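Local coordinates for ankyrin repeat-containing protein YAR1 (Saccharomyces cerevisiae, PDB 4BSZ) that is required for a normal rate of cell proliferation and binds unfolded protein, being built of ankyrin repeats, at residues N105-D116 with K141-Y152. Numbering follows the deposited sequence.
Sequences NGKLDVVKLLCD and KEEVETYFLKKY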
loop_
_atom_site.group_PDB
_atom_site.type_symbol
_atom_site.label_atom_id
_atom_site.label_comp_id
_atom_site.label_asym_id
_atom_site.label_seq_id
_atom_site.Cartn_x
_atom_site.Cartn_y
_atom_site.Cartn_z
ATOM N N ASN B 105 -12.168 31.668 18.803
ATOM C CA ASN B 105 -12.866 31.342 20.037
ATOM C C ASN B 105 -14.126 30.517 19.826
ATOM O O ASN B 105 -14.869 30.257 20.769
ATOM C CB ASN B 105 -13.167 32.611 20.833
ATOM C CG ASN B 105 -11.907 33.266 21.367
ATOM O OD1 ASN B 105 -11.303 32.782 22.327
ATOM N ND2 ASN B 105 -11.500 34.364 20.743
ATOM N N GLY B 106 -14.359 30.107 18.583
ATOM C CA GLY B 106 -15.450 29.205 18.260
ATOM C C GLY B 106 -16.839 29.705 18.595
ATOM O O GLY B 106 -17.694 28.935 19.030
ATOM N N LYS B 107 -17.068 30.997 18.387
ATOM C CA LYS B 107 -18.359 31.606 18.660
ATOM C C LYS B 107 -19.251 31.555 17.424
ATOM O O LYS B 107 -19.255 32.492 16.618
ATOM C CB LYS B 107 -18.157 33.049 19.103
ATOM C CG LYS B 107 -17.198 33.188 20.259
ATOM C CD LYS B 107 -17.674 32.414 21.482
ATOM C CE LYS B 107 -16.786 32.699 22.692
ATOM N NZ LYS B 107 -17.328 32.127 23.953
ATOM N N LEU B 108 -20.014 30.468 17.290
ATOM C CA LEU B 108 -20.828 30.226 16.096
ATOM C C LEU B 108 -21.917 31.266 15.792
ATOM O O LEU B 108 -22.078 31.673 14.642
ATOM C CB LEU B 108 -21.448 28.829 16.153
ATOM C CG LEU B 108 -22.121 28.319 14.874
ATOM C CD1 LEU B 108 -21.212 28.552 13.678
ATOM C CD2 LEU B 108 -22.473 26.843 15.010
ATOM N N ASP B 109 -22.665 31.684 16.811
ATOM C CA ASP B 109 -23.758 32.639 16.628
ATOM C C ASP B 109 -23.263 33.970 16.049
ATOM O O ASP B 109 -23.880 34.551 15.147
ATOM C CB ASP B 109 -24.501 32.858 17.950
ATOM C CG ASP B 109 -23.561 32.925 19.149
ATOM O OD1 ASP B 109 -22.321 32.958 18.955
ATOM O OD2 ASP B 109 -24.069 32.959 20.294
ATOM N N VAL B 110 -22.138 34.440 16.574
ATOM C CA VAL B 110 -21.513 35.662 16.097
ATOM C C VAL B 110 -21.102 35.514 14.640
ATOM O O VAL B 110 -21.311 36.421 13.826
ATOM C CB VAL B 110 -20.274 35.995 16.937
ATOM C CG1 VAL B 110 -19.404 37.006 16.229
ATOM C CG2 VAL B 110 -20.697 36.497 18.305
ATOM N N VAL B 111 -20.526 34.356 14.321
ATOM C CA VAL B 111 -20.019 34.083 12.983
ATOM C C VAL B 111 -21.128 34.059 11.940
ATOM O O VAL B 111 -20.996 34.662 10.869
ATOM C CB VAL B 111 -19.213 32.774 12.944
ATOM C CG1 VAL B 111 -18.883 32.379 11.506
ATOM C CG2 VAL B 111 -17.938 32.915 13.783
ATOM N N LYS B 112 -22.226 33.379 12.250
ATOM C CA LYS B 112 -23.376 33.381 11.355
ATOM C C LYS B 112 -23.933 34.801 11.188
ATOM O O LYS B 112 -24.321 35.199 10.094
ATOM C CB LYS B 112 -24.460 32.435 11.856
ATOM C CG LYS B 112 -24.129 30.977 11.682
ATOM C CD LYS B 112 -25.317 30.121 12.065
ATOM C CE LYS B 112 -25.039 28.644 11.834
ATOM N NZ LYS B 112 -26.234 27.803 12.146
ATOM N N LEU B 113 -23.958 35.567 12.270
ATOM C CA LEU B 113 -24.422 36.940 12.189
ATOM C C LEU B 113 -23.515 37.763 11.276
ATOM O O LEU B 113 -23.994 38.465 10.392
ATOM C CB LEU B 113 -24.476 37.563 13.578
ATOM C CG LEU B 113 -25.088 38.955 13.693
ATOM C CD1 LEU B 113 -26.511 38.977 13.164
ATOM C CD2 LEU B 113 -25.055 39.369 15.137
ATOM N N LEU B 114 -22.206 37.662 11.484
ATOM C CA LEU B 114 -21.236 38.408 10.683
ATOM C C LEU B 114 -21.273 38.055 9.199
ATOM O O LEU B 114 -21.116 38.922 8.339
ATOM C CB LEU B 114 -19.819 38.192 11.224
ATOM C CG LEU B 114 -19.500 38.860 12.560
ATOM C CD1 LEU B 114 -18.081 38.579 12.995
ATOM C CD2 LEU B 114 -19.721 40.349 12.416
ATOM N N CYS B 115 -21.482 36.782 8.894
ATOM C CA CYS B 115 -21.360 36.322 7.516
ATOM C C CYS B 115 -22.678 36.291 6.748
ATOM O O CYS B 115 -22.693 36.532 5.544
ATOM C CB CYS B 115 -20.684 34.954 7.480
ATOM S SG CYS B 115 -19.028 34.948 8.200
ATOM N N ASP B 116 -23.777 36.000 7.441
ATOM C CA ASP B 116 -25.083 35.873 6.795
ATOM C C ASP B 116 -25.760 37.225 6.589
ATOM O O ASP B 116 -26.182 37.554 5.481
ATOM C CB ASP B 116 -26.016 34.950 7.591
ATOM C CG ASP B 116 -25.526 33.508 7.636
ATOM O OD1 ASP B 116 -24.823 33.072 6.701
ATOM O OD2 ASP B 116 -25.859 32.797 8.606
ATOM N N LYS B 141 -12.224 24.283 16.357
ATOM C CA LYS B 141 -13.607 24.740 16.397
ATOM C C LYS B 141 -14.337 24.244 15.150
ATOM O O LYS B 141 -14.628 25.003 14.222
ATOM C CB LYS B 141 -13.679 26.268 16.554
ATOM C CG LYS B 141 -12.983 26.798 17.827
ATOM C CD LYS B 141 -13.328 25.945 19.059
ATOM C CE LYS B 141 -13.191 26.701 20.385
ATOM N NZ LYS B 141 -11.786 27.044 20.739
ATOM N N GLU B 142 -14.620 22.944 15.159
ATOM C CA GLU B 142 -15.210 22.229 14.036
ATOM C C GLU B 142 -16.593 22.709 13.601
ATOM O O GLU B 142 -16.940 22.601 12.429
ATOM C CB GLU B 142 -15.244 20.735 14.345
ATOM C CG GLU B 142 -13.867 20.084 14.449
ATOM C CD GLU B 142 -13.159 19.949 13.100
ATOM O OE1 GLU B 142 -13.712 20.398 12.068
ATOM O OE2 GLU B 142 -12.042 19.385 13.070
ATOM N N GLU B 143 -17.385 23.238 14.533
ATOM C CA GLU B 143 -18.711 23.763 14.199
ATOM C C GLU B 143 -18.621 24.995 13.301
ATOM O O GLU B 143 -19.326 25.096 12.299
ATOM C CB GLU B 143 -19.496 24.093 15.460
ATOM C CG GLU B 143 -20.001 22.880 16.195
ATOM C CD GLU B 143 -21.179 23.207 17.078
ATOM O OE1 GLU B 143 -21.208 24.322 17.644
ATOM O OE2 GLU B 143 -22.083 22.354 17.192
ATOM N N VAL B 144 -17.743 25.925 13.670
ATOM C CA VAL B 144 -17.486 27.109 12.865
ATOM C C VAL B 144 -16.871 26.748 11.510
ATOM O O VAL B 144 -17.197 27.346 10.476
ATOM C CB VAL B 144 -16.558 28.076 13.601
ATOM C CG1 VAL B 144 -16.297 29.322 12.760
ATOM C CG2 VAL B 144 -17.169 28.453 14.933
ATOM N N GLU B 145 -15.992 25.755 11.514
ATOM C CA GLU B 145 -15.307 25.365 10.295
ATOM C C GLU B 145 -16.256 24.706 9.306
ATOM O O GLU B 145 -16.179 24.944 8.099
ATOM C CB GLU B 145 -14.114 24.454 10.607
ATOM C CG GLU B 145 -13.308 24.026 9.387
ATOM C CD GLU B 145 -12.598 25.182 8.678
ATOM O OE1 GLU B 145 -12.712 26.351 9.104
ATOM O OE2 GLU B 145 -11.910 24.912 7.675
ATOM N N THR B 146 -17.165 23.889 9.818
ATOM C CA THR B 146 -18.092 23.195 8.943
ATOM C C THR B 146 -19.060 24.199 8.331
ATOM O O THR B 146 -19.474 24.053 7.178
ATOM C CB THR B 146 -18.824 22.071 9.671
ATOM O OG1 THR B 146 -17.861 21.145 10.189
ATOM C CG2 THR B 146 -19.742 21.332 8.719
ATOM N N TYR B 147 -19.390 25.239 9.093
ATOM C CA TYR B 147 -20.254 26.309 8.594
ATOM C C TYR B 147 -19.608 27.025 7.413
ATOM O O TYR B 147 -20.268 27.312 6.412
ATOM C CB TYR B 147 -20.574 27.318 9.701
ATOM C CG TYR B 147 -21.088 28.635 9.165
ATOM C CD1 TYR B 147 -22.405 28.774 8.749
ATOM C CD2 TYR B 147 -20.252 29.737 9.065
ATOM C CE1 TYR B 147 -22.872 29.969 8.250
ATOM C CE2 TYR B 147 -20.708 30.936 8.564
ATOM C CZ TYR B 147 -22.019 31.051 8.160
ATOM O OH TYR B 147 -22.474 32.261 7.665
ATOM N N PHE B 148 -18.317 27.327 7.547
ATOM C CA PHE B 148 -17.568 27.989 6.490
ATOM C C PHE B 148 -17.578 27.157 5.207
ATOM O O PHE B 148 -17.818 27.675 4.119
ATOM C CB PHE B 148 -16.122 28.249 6.933
ATOM C CG PHE B 148 -15.951 29.447 7.842
ATOM C CD1 PHE B 148 -16.789 30.546 7.751
ATOM C CD2 PHE B 148 -14.927 29.474 8.781
ATOM C CE1 PHE B 148 -16.617 31.641 8.591
ATOM C CE2 PHE B 148 -14.754 30.566 9.625
ATOM C CZ PHE B 148 -15.596 31.645 9.530
ATOM N N LEU B 149 -17.329 25.862 5.335
ATOM C CA LEU B 149 -17.193 25.013 4.157
ATOM C C LEU B 149 -18.511 24.797 3.386
ATOM O O LEU B 149 -18.485 24.485 2.187
ATOM C CB LEU B 149 -16.516 23.681 4.521
ATOM C CG LEU B 149 -15.114 23.790 5.149
ATOM C CD1 LEU B 149 -14.565 22.424 5.500
ATOM C CD2 LEU B 149 -14.150 24.518 4.239
ATOM N N LYS B 150 -19.646 24.970 4.070
ATOM C CA LYS B 150 -20.973 24.928 3.441
ATOM C C LYS B 150 -21.284 26.251 2.776
ATOM O O LYS B 150 -21.682 26.306 1.619
ATOM C CB LYS B 150 -22.060 24.656 4.482
ATOM C CG LYS B 150 -22.240 23.196 4.843
ATOM C CD LYS B 150 -22.988 23.038 6.154
ATOM C CE LYS B 150 -23.269 21.572 6.445
ATOM N NZ LYS B 150 -24.073 21.397 7.688
ATOM N N LYS B 151 -21.109 27.318 3.542
ATOM C CA LYS B 151 -21.432 28.663 3.108
ATOM C C LYS B 151 -20.624 29.100 1.894
ATOM O O LYS B 151 -21.168 29.658 0.947
ATOM C CB LYS B 151 -21.182 29.638 4.256
ATOM C CG LYS B 151 -21.801 30.999 4.056
ATOM C CD LYS B 151 -23.306 30.894 4.001
ATOM C CE LYS B 151 -23.897 32.271 3.866
ATOM N NZ LYS B 151 -23.206 33.156 4.841
ATOM N N TYR B 152 -19.320 28.857 1.919
ATOM C CA TYR B 152 -18.463 29.359 0.857
ATOM C C TYR B 152 -17.837 28.256 0.010
ATOM O O TYR B 152 -17.729 27.095 0.425
ATOM C CB TYR B 152 -17.395 30.282 1.429
ATOM C CG TYR B 152 -17.972 31.429 2.243
ATOM C CD1 TYR B 152 -18.453 32.578 1.624
ATOM C CD2 TYR B 152 -18.041 31.358 3.637
ATOM C CE1 TYR B 152 -18.977 33.618 2.362
ATOM C CE2 TYR B 152 -18.564 32.406 4.387
ATOM C CZ TYR B 152 -19.032 33.528 3.742
ATOM O OH TYR B 152 -19.556 34.568 4.484
#
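The ring of Y147 lies between two lysine chains: CG of K112 sits over one face, 4.1 Å from the ring centroid in a CH-pi contact, and CB of its own helix neighbour K151 lies above the opposite face, toward the rim. At the ring's edge, in its plane, is OD1 of D116, with the carboxylate turned 71° from the ring. With CG anti to the backbone N (chi1 162°), Y147 reaches across as a knob among V111, K112, C115 and D116, carrying its hydroxyl to the far helix. There Y147 OH donates to D116 OD1 at 2.7 Å, arriving from above the carboxylate plane. The same oxygen accepts a hydrogen bond from K151 NZ, part of a salt bridge; two donors thus grip one carboxylate oxygen and probably favour its charged form.

Deeper in, C115, a small side chain, fits among aromatics: SG approaches the edge of the F148 ring, 5.5 Å from its centroid, while CB meets the edge of the Y152 ring. The branches of V111 serve different neighbours: CG1 touches Y147 and F148, and CG2 meets V144 CG1 at 4.1 Å. L108's branched apolar end puts CD1 against V144 and Y147 CB.

G106, a glycine at ease with positive phi, closes a Schellman motif after helix 98-104, and its bare CA lets K141 CG approach to 3.5 Å. Segments 108-116 and 142-151 run nearly parallel, 22° apart, their axes 10.1 Å apart at closest approach, with helix 98-104 packed behind V111 and C115: side-by-side helix stacking consistent with the ankyrin-repeat fold, 105-116 lying in the second annotated repeat.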